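Local structure of chitinase (Chromobacterium violaceum, 4TXG) at residues A[339-350]-A[379-390]. The protein probably binds chitin and hydrolyses its glycosidic bonds. Sequence-based numbering, arbitrary orientation.
Sequences NKGYVALLQTLR and GMETFQGLKYLD
Tyr388 lays its ring flat against the helix, with Gln347 CA over its centre in a CH-pi contact, 3.8 Å from the ring centroid; Lys387 CG lies over the opposite face. A tyrosine suits this partly exposed place: its hydroxyl stays near polar Gln347 while the ring packs on the backbone. The edge of the Tyr342 ring meets Phe383 CE1, the planes inclined at 65°, and Leu346 CD1 sits over one face of the Tyr342 ring, toward its rim. That same methyl presses on Gly385, whose lack of a side chain lets Val343 CA lie 5.0 Å from Gly385 CA. At one end the flat amide of Asn339 stacks on the Glu381 carboxylate yet donates in its own plane: Asn339 ND2 makes an almost straight bond (169°) to Gly379 O, 3.0 Å away, while a water donates to Asn339 OD1 and Gln384 OE1. At the other, Arg350 sets CG anti to its backbone N (chi1 176°), then folds over so that NH2, with two hydrogens to give, serves Tyr388 O and, in a salt bridge, Asp390 OD2 at 2.8 Å. Tyr140 and Tyr363 hold Asp390 OD1. In the family 18 TIM barrel, helix 338-360 thus packs on the loop before strand 391-395, with Phe383 and Leu389 reaching strand 365-371.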
ATOM      1  N   ASN A 339     -14.680  -6.945   5.412  1.00  7.34           N
ATOM      2  CA  ASN A 339     -14.829  -5.650   4.756  1.00  7.72           C
ATOM      3  C   ASN A 339     -15.571  -4.645   5.642  1.00  7.26           C
ATOM      4  O   ASN A 339     -15.132  -3.505   5.780  1.00  8.04           O
ATOM      5  CB  ASN A 339     -15.554  -5.793   3.416  1.00  7.70           C
ATOM      6  CG  ASN A 339     -14.611  -6.182   2.300  1.00  8.25           C
ATOM      7  OD1 ASN A 339     -14.025  -5.321   1.643  1.00 10.43           O
ATOM      8  ND2 ASN A 339     -14.429  -7.478   2.108  1.00  8.18           N
ATOM      9  N   LYS A 340     -16.693  -5.064   6.222  1.00  7.61           N
ATOM     10  CA  LYS A 340     -17.427  -4.196   7.153  1.00  8.52           C
ATOM     11  C   LYS A 340     -16.580  -3.828   8.370  1.00  7.70           C
ATOM     12  O   LYS A 340     -16.639  -2.696   8.869  1.00  7.68           O
ATOM     13  CB  LYS A 340     -18.718  -4.866   7.623  1.00 11.57           C
ATOM     14  CG  LYS A 340     -19.697  -5.140   6.509  1.00 21.05           C
ATOM     15  CD  LYS A 340     -20.224  -3.851   5.935  1.00 25.54           C
ATOM     16  CE  LYS A 340     -21.560  -3.496   6.561  1.00 26.73           C
ATOM     17  NZ  LYS A 340     -22.694  -4.430   6.213  1.00 25.75           N
ATOM     18  N   GLY A 341     -15.802  -4.787   8.858  1.00  7.71           N
ATOM     19  CA  GLY A 341     -14.960  -4.546  10.018  1.00  7.70           C
ATOM     20  C   GLY A 341     -13.891  -3.515   9.724  1.00  9.97           C
ATOM     21  O   GLY A 341     -13.553  -2.682  10.569  1.00  8.59           O
ATOM     22  N   TYR A 342     -13.344  -3.572   8.514  1.00  7.09           N
ATOM     23  CA  TYR A 342     -12.257  -2.678   8.136  1.00  8.22           C
ATOM     24  C   TYR A 342     -12.774  -1.268   7.901  1.00  8.62           C
ATOM     25  O   TYR A 342     -12.142  -0.282   8.294  1.00  8.99           O
ATOM     26  CB  TYR A 342     -11.579  -3.220   6.888  1.00  7.21           C
ATOM     27  CG  TYR A 342     -10.304  -2.542   6.459  1.00  8.50           C
ATOM     28  CD1 TYR A 342      -9.191  -2.493   7.299  1.00  6.31           C
ATOM     29  CD2 TYR A 342     -10.192  -2.010   5.183  1.00 10.27           C
ATOM     30  CE1 TYR A 342      -8.007  -1.916   6.866  1.00  8.13           C
ATOM     31  CE2 TYR A 342      -9.022  -1.432   4.754  1.00 11.63           C
ATOM     32  CZ  TYR A 342      -7.937  -1.385   5.593  1.00 11.71           C
ATOM     33  OH  TYR A 342      -6.775  -0.805   5.135  1.00 11.24           O
ATOM     34  N   VAL A 343     -13.932  -1.173   7.260  1.00  7.35           N
ATOM     35  CA  VAL A 343     -14.560   0.128   7.067  1.00  8.78           C
ATOM     36  C   VAL A 343     -14.901   0.751   8.425  1.00  8.86           C
ATOM     37  O   VAL A 343     -14.656   1.942   8.646  1.00  7.19           O
ATOM     38  CB  VAL A 343     -15.817   0.011   6.186  1.00 10.00           C
ATOM     39  CG1 VAL A 343     -16.637   1.280   6.243  1.00 14.02           C
ATOM     40  CG2 VAL A 343     -15.395  -0.293   4.750  1.00 12.02           C
ATOM     41  N   ALA A 344     -15.433  -0.053   9.343  1.00  7.36           N
ATOM     42  CA  ALA A 344     -15.730   0.455  10.683  1.00  7.60           C
ATOM     43  C   ALA A 344     -14.465   0.922  11.416  1.00 11.57           C
ATOM     44  O   ALA A 344     -14.476   1.950  12.099  1.00  8.35           O
ATOM     45  CB  ALA A 344     -16.452  -0.604  11.507  1.00  7.91           C
ATOM     46  N   LEU A 345     -13.383   0.161  11.283  1.00  7.33           N
ATOM     47  CA  LEU A 345     -12.111   0.549  11.883  1.00  7.26           C
ATOM     48  C   LEU A 345     -11.648   1.916  11.360  1.00  8.83           C
ATOM     49  O   LEU A 345     -11.322   2.813  12.135  1.00  7.23           O
ATOM     50  CB  LEU A 345     -11.040  -0.512  11.593  1.00  7.11           C
ATOM     51  CG  LEU A 345      -9.620  -0.107  11.985  1.00  7.05           C
ATOM     52  CD1 LEU A 345      -9.540   0.093  13.496  1.00  7.45           C
ATOM     53  CD2 LEU A 345      -8.595  -1.140  11.517  1.00  7.33           C
ATOM     54  N   LEU A 346     -11.640   2.083  10.040  1.00  6.89           N
ATOM     55  CA  LEU A 346     -11.124   3.320   9.458  1.00  6.78           C
ATOM     56  C   LEU A 346     -12.036   4.509   9.746  1.00  8.74           C
ATOM     57  O   LEU A 346     -11.553   5.613   9.997  1.00  7.36           O
ATOM     58  CB  LEU A 346     -10.930   3.156   7.950  1.00  6.55           C
ATOM     59  CG  LEU A 346      -9.881   2.098   7.556  1.00  9.29           C
ATOM     60  CD1 LEU A 346      -9.724   2.011   6.048  1.00  8.82           C
ATOM     61  CD2 LEU A 346      -8.541   2.398   8.230  1.00  8.78           C
ATOM     62  N   GLN A 347     -13.352   4.295   9.704  1.00  7.13           N
ATOM     63  CA  GLN A 347     -14.290   5.383   9.986  1.00  7.37           C
ATOM     64  C   GLN A 347     -14.148   5.857  11.431  1.00  9.73           C
ATOM     65  O   GLN A 347     -14.178   7.060  11.713  1.00  8.32           O
ATOM     66  CB  GLN A 347     -15.739   4.954   9.720  1.00  8.38           C
ATOM     67  CG  GLN A 347     -16.718   6.090   9.979  1.00 14.84           C
ATOM     68  CD  GLN A 347     -18.109   5.820   9.442  1.00 32.49           C
ATOM     69  OE1 GLN A 347     -18.337   4.843   8.726  1.00 40.12           O
ATOM     70  NE2 GLN A 347     -19.049   6.697   9.778  1.00 41.19           N
ATOM     71  N   THR A 348     -13.958   4.912  12.344  1.00  8.21           N
ATOM     72  CA  THR A 348     -13.840   5.246  13.758  1.00  7.94           C
ATOM     73  C   THR A 348     -12.496   5.900  14.059  1.00  7.89           C
ATOM     74  O   THR A 348     -12.411   6.861  14.829  1.00  8.85           O
ATOM     75  CB  THR A 348     -14.022   3.999  14.643  1.00  9.33           C
ATOM     76  OG1 THR A 348     -15.272   3.375  14.322  1.00 10.55           O
ATOM     77  CG2 THR A 348     -14.036   4.386  16.129  1.00  9.41           C
ATOM     78  N   LEU A 349     -11.440   5.382  13.455  1.00  7.63           N
ATOM     79  CA  LEU A 349     -10.122   5.983  13.602  1.00 12.42           C
ATOM     80  C   LEU A 349     -10.122   7.427  13.090  1.00 10.85           C
ATOM     81  O   LEU A 349      -9.570   8.320  13.733  1.00  9.80           O
ATOM     82  CB  LEU A 349      -9.104   5.140  12.852  1.00 12.58           C
ATOM     83  CG  LEU A 349      -7.634   5.072  13.245  1.00 21.69           C
ATOM     84  CD1 LEU A 349      -7.432   4.909  14.738  1.00 14.76           C
ATOM     85  CD2 LEU A 349      -7.058   3.874  12.482  1.00 21.82           C
ATOM     86  N   ARG A 350     -10.770   7.644  11.948  1.00  9.50           N
ATOM     87  CA  ARG A 350     -10.903   8.978  11.355  1.00 11.65           C
ATOM     88  C   ARG A 350     -11.626   9.920  12.309  1.00  9.60           C
ATOM     89  O   ARG A 350     -11.193  11.049  12.543  1.00  8.67           O
ATOM     90  CB  ARG A 350     -11.653   8.896  10.018  1.00  8.26           C
ATOM     91  CG  ARG A 350     -11.939  10.247   9.349  1.00  8.87           C
ATOM     92  CD  ARG A 350     -10.725  10.755   8.562  1.00  9.98           C
ATOM     93  NE  ARG A 350      -9.735  11.413   9.413  1.00 12.31           N
ATOM     94  CZ  ARG A 350      -8.444  11.529   9.106  1.00 14.44           C
ATOM     95  NH1 ARG A 350      -7.623  12.172   9.934  1.00 14.75           N
ATOM     96  NH2 ARG A 350      -7.976  11.001   7.972  1.00 11.07           N
ATOM     97  N   GLY A 379     -11.312  -9.694  -3.133  1.00  6.71           N
ATOM     98  CA  GLY A 379     -12.091  -9.919  -1.929  1.00  6.89           C
ATOM     99  C   GLY A 379     -12.265  -8.672  -1.076  1.00  7.34           C
ATOM    100  O   GLY A 379     -12.624  -8.771   0.089  1.00  7.61           O
ATOM    101  N   MET A 380     -12.017  -7.500  -1.650  1.00  6.52           N
ATOM    102  CA  MET A 380     -12.118  -6.264  -0.874  1.00  6.40           C
ATOM    103  C   MET A 380     -13.142  -5.276  -1.450  1.00  6.49           C
ATOM    104  O   MET A 380     -12.992  -4.055  -1.303  1.00  7.73           O
ATOM    105  CB  MET A 380     -10.721  -5.634  -0.755  1.00  8.93           C
ATOM    106  CG  MET A 380      -9.779  -6.544   0.058  1.00  8.01           C
ATOM    107  SD  MET A 380      -8.028  -6.128   0.055  1.00  8.47           S
ATOM    108  CE  MET A 380      -8.087  -4.539   0.865  1.00  9.39           C
ATOM    109  N   GLU A 381     -14.188  -5.832  -2.072  1.00  7.63           N
ATOM    110  CA  GLU A 381     -15.332  -5.077  -2.582  1.00  6.96           C
ATOM    111  C   GLU A 381     -14.855  -3.920  -3.467  1.00  6.79           C
ATOM    112  O   GLU A 381     -14.209  -4.177  -4.476  1.00  8.23           O
ATOM    113  CB  GLU A 381     -16.217  -4.618  -1.411  1.00  7.98           C
ATOM    114  CG  GLU A 381     -16.741  -5.865  -0.644  1.00  7.78           C
ATOM    115  CD  GLU A 381     -17.824  -5.583   0.384  1.00 14.92           C
ATOM    116  OE1 GLU A 381     -18.278  -4.421   0.489  1.00 17.03           O
ATOM    117  OE2 GLU A 381     -18.234  -6.547   1.084  1.00 17.25           O
ATOM    118  N   THR A 382     -15.144  -2.675  -3.098  1.00  6.90           N
ATOM    119  CA  THR A 382     -14.618  -1.522  -3.840  1.00  6.66           C
ATOM    120  C   THR A 382     -13.678  -0.657  -2.993  1.00  9.81           C
ATOM    121  O   THR A 382     -13.465   0.522  -3.296  1.00  7.61           O
ATOM    122  CB  THR A 382     -15.759  -0.620  -4.373  1.00  6.95           C
ATOM    123  OG1 THR A 382     -16.504  -0.070  -3.273  1.00  7.99           O
ATOM    124  CG2 THR A 382     -16.702  -1.413  -5.263  1.00 10.62           C
ATOM    125  N   PHE A 383     -13.105  -1.247  -1.950  1.00  6.28           N
ATOM    126  CA  PHE A 383     -12.252  -0.510  -1.012  1.00  6.11           C
ATOM    127  C   PHE A 383     -12.934   0.782  -0.551  1.00  7.33           C
ATOM    128  O   PHE A 383     -12.367   1.876  -0.641  1.00  6.58           O
ATOM    129  CB  PHE A 383     -10.881  -0.207  -1.630  1.00  7.91           C
ATOM    130  CG  PHE A 383      -9.758  -0.269  -0.626  1.00  7.59           C
ATOM    131  CD1 PHE A 383      -9.864   0.409   0.582  1.00 13.20           C
ATOM    132  CD2 PHE A 383      -8.633  -1.042  -0.863  1.00 11.88           C
ATOM    133  CE1 PHE A 383      -8.852   0.349   1.520  1.00 12.69           C
ATOM    134  CE2 PHE A 383      -7.619  -1.107   0.083  1.00  9.79           C
ATOM    135  CZ  PHE A 383      -7.734  -0.416   1.266  1.00 10.35           C
ATOM    136  N   GLN A 384     -14.161   0.634  -0.064  1.00  7.71           N
ATOM    137  CA  GLN A 384     -14.954   1.761   0.407  1.00  6.65           C
ATOM    138  C   GLN A 384     -14.215   2.602   1.458  1.00  9.51           C
ATOM    139  O   GLN A 384     -14.449   3.804   1.574  1.00 11.09           O
ATOM    140  CB  GLN A 384     -16.281   1.251   0.982  1.00  6.91           C
ATOM    141  CG  GLN A 384     -17.221   0.617  -0.058  1.00  9.16           C
ATOM    142  CD  GLN A 384     -17.070  -0.886  -0.160  1.00 11.68           C
ATOM    143  OE1 GLN A 384     -15.953  -1.403  -0.275  1.00 14.42           O
ATOM    144  NE2 GLN A 384     -18.199  -1.606  -0.119  1.00 12.47           N
ATOM    145  N   GLY A 385     -13.303   1.968   2.191  1.00  7.87           N
ATOM    146  CA  GLY A 385     -12.553   2.639   3.242  1.00  8.64           C
ATOM    147  C   GLY A 385     -11.560   3.704   2.783  1.00  9.88           C
ATOM    148  O   GLY A 385     -11.053   4.456   3.608  1.00  7.24           O
ATOM    149  N   LEU A 386     -11.285   3.779   1.481  1.00  6.15           N
ATOM    150  CA  LEU A 386     -10.326   4.763   0.970  1.00  8.86           C
ATOM    151  C   LEU A 386     -10.670   6.208   1.349  1.00  7.73           C
ATOM    152  O   LEU A 386      -9.774   7.031   1.538  1.00  6.89           O
ATOM    153  CB  LEU A 386     -10.211   4.660  -0.554  1.00  7.89           C
ATOM    154  CG  LEU A 386      -9.541   3.383  -1.082  1.00  6.26           C
ATOM    155  CD1 LEU A 386      -9.558   3.380  -2.603  1.00  7.87           C
ATOM    156  CD2 LEU A 386      -8.113   3.278  -0.577  1.00  6.78           C
ATOM    157  N   LYS A 387     -11.960   6.513   1.481  1.00  7.52           N
ATOM    158  CA  LYS A 387     -12.379   7.883   1.755  1.00  8.01           C
ATOM    159  C   LYS A 387     -11.892   8.389   3.119  1.00  9.70           C
ATOM    160  O   LYS A 387     -11.867   9.590   3.353  1.00  9.83           O
ATOM    161  CB  LYS A 387     -13.905   8.007   1.679  1.00  8.62           C
ATOM    162  CG  LYS A 387     -14.631   7.206   2.747  1.00 12.33           C
ATOM    163  CD  LYS A 387     -16.153   7.158   2.527  1.00 21.45           C
ATOM    164  CE  LYS A 387     -16.801   8.515   2.705  1.00 33.61           C
ATOM    165  NZ  LYS A 387     -18.293   8.415   2.782  1.00 37.39           N
ATOM    166  N   TYR A 388     -11.500   7.483   4.014  1.00  9.58           N
ATOM    167  CA  TYR A 388     -11.056   7.892   5.349  1.00  9.14           C
ATOM    168  C   TYR A 388      -9.555   8.158   5.440  1.00  7.83           C
ATOM    169  O   TYR A 388      -9.074   8.660   6.454  1.00  8.44           O
ATOM    170  CB  TYR A 388     -11.453   6.826   6.379  1.00  6.74           C
ATOM    171  CG  TYR A 388     -12.943   6.580   6.373  1.00  7.20           C
ATOM    172  CD1 TYR A 388     -13.828   7.587   6.749  1.00 11.06           C
ATOM    173  CD2 TYR A 388     -13.467   5.360   5.963  1.00 10.44           C
ATOM    174  CE1 TYR A 388     -15.196   7.386   6.729  1.00 14.31           C
ATOM    175  CE2 TYR A 388     -14.847   5.153   5.936  1.00 13.36           C
ATOM    176  CZ  TYR A 388     -15.697   6.172   6.324  1.00 18.78           C
ATOM    177  OH  TYR A 388     -17.067   5.982   6.307  1.00 19.57           O
ATOM    178  N   LEU A 389      -8.818   7.813   4.387  1.00  6.57           N
ATOM    179  CA  LEU A 389      -7.365   7.804   4.453  1.00  6.41           C
ATOM    180  C   LEU A 389      -6.737   9.056   3.857  1.00  7.70           C
ATOM    181  O   LEU A 389      -7.027   9.435   2.716  1.00  6.65           O
ATOM    182  CB  LEU A 389      -6.814   6.570   3.728  1.00  6.16           C
ATOM    183  CG  LEU A 389      -7.332   5.253   4.293  1.00  8.60           C
ATOM    184  CD1 LEU A 389      -6.902   4.079   3.414  1.00  8.42           C
ATOM    185  CD2 LEU A 389      -6.817   5.073   5.716  1.00 10.05           C
ATOM    186  N   ASP A 390      -5.871   9.702   4.625  1.00  6.70           N
ATOM    187  CA  ASP A 390      -5.133  10.833   4.080  1.00  7.20           C
ATOM    188  C   ASP A 390      -4.377  10.432   2.822  1.00 10.11           C
ATOM    189  O   ASP A 390      -4.356  11.173   1.842  1.00  8.08           O
ATOM    190  CB  ASP A 390      -4.176  11.391   5.119  1.00  7.10           C
ATOM    191  CG  ASP A 390      -4.901  12.141   6.199  1.00  7.35           C
ATOM    192  OD1 ASP A 390      -5.109  13.364   6.031  1.00  7.64           O
ATOM    193  OD2 ASP A 390      -5.301  11.503   7.193  1.00  8.87           O
TER
HETATM  194  O   HOH W   1     -14.902  -2.626   1.958  1.00 14.42           O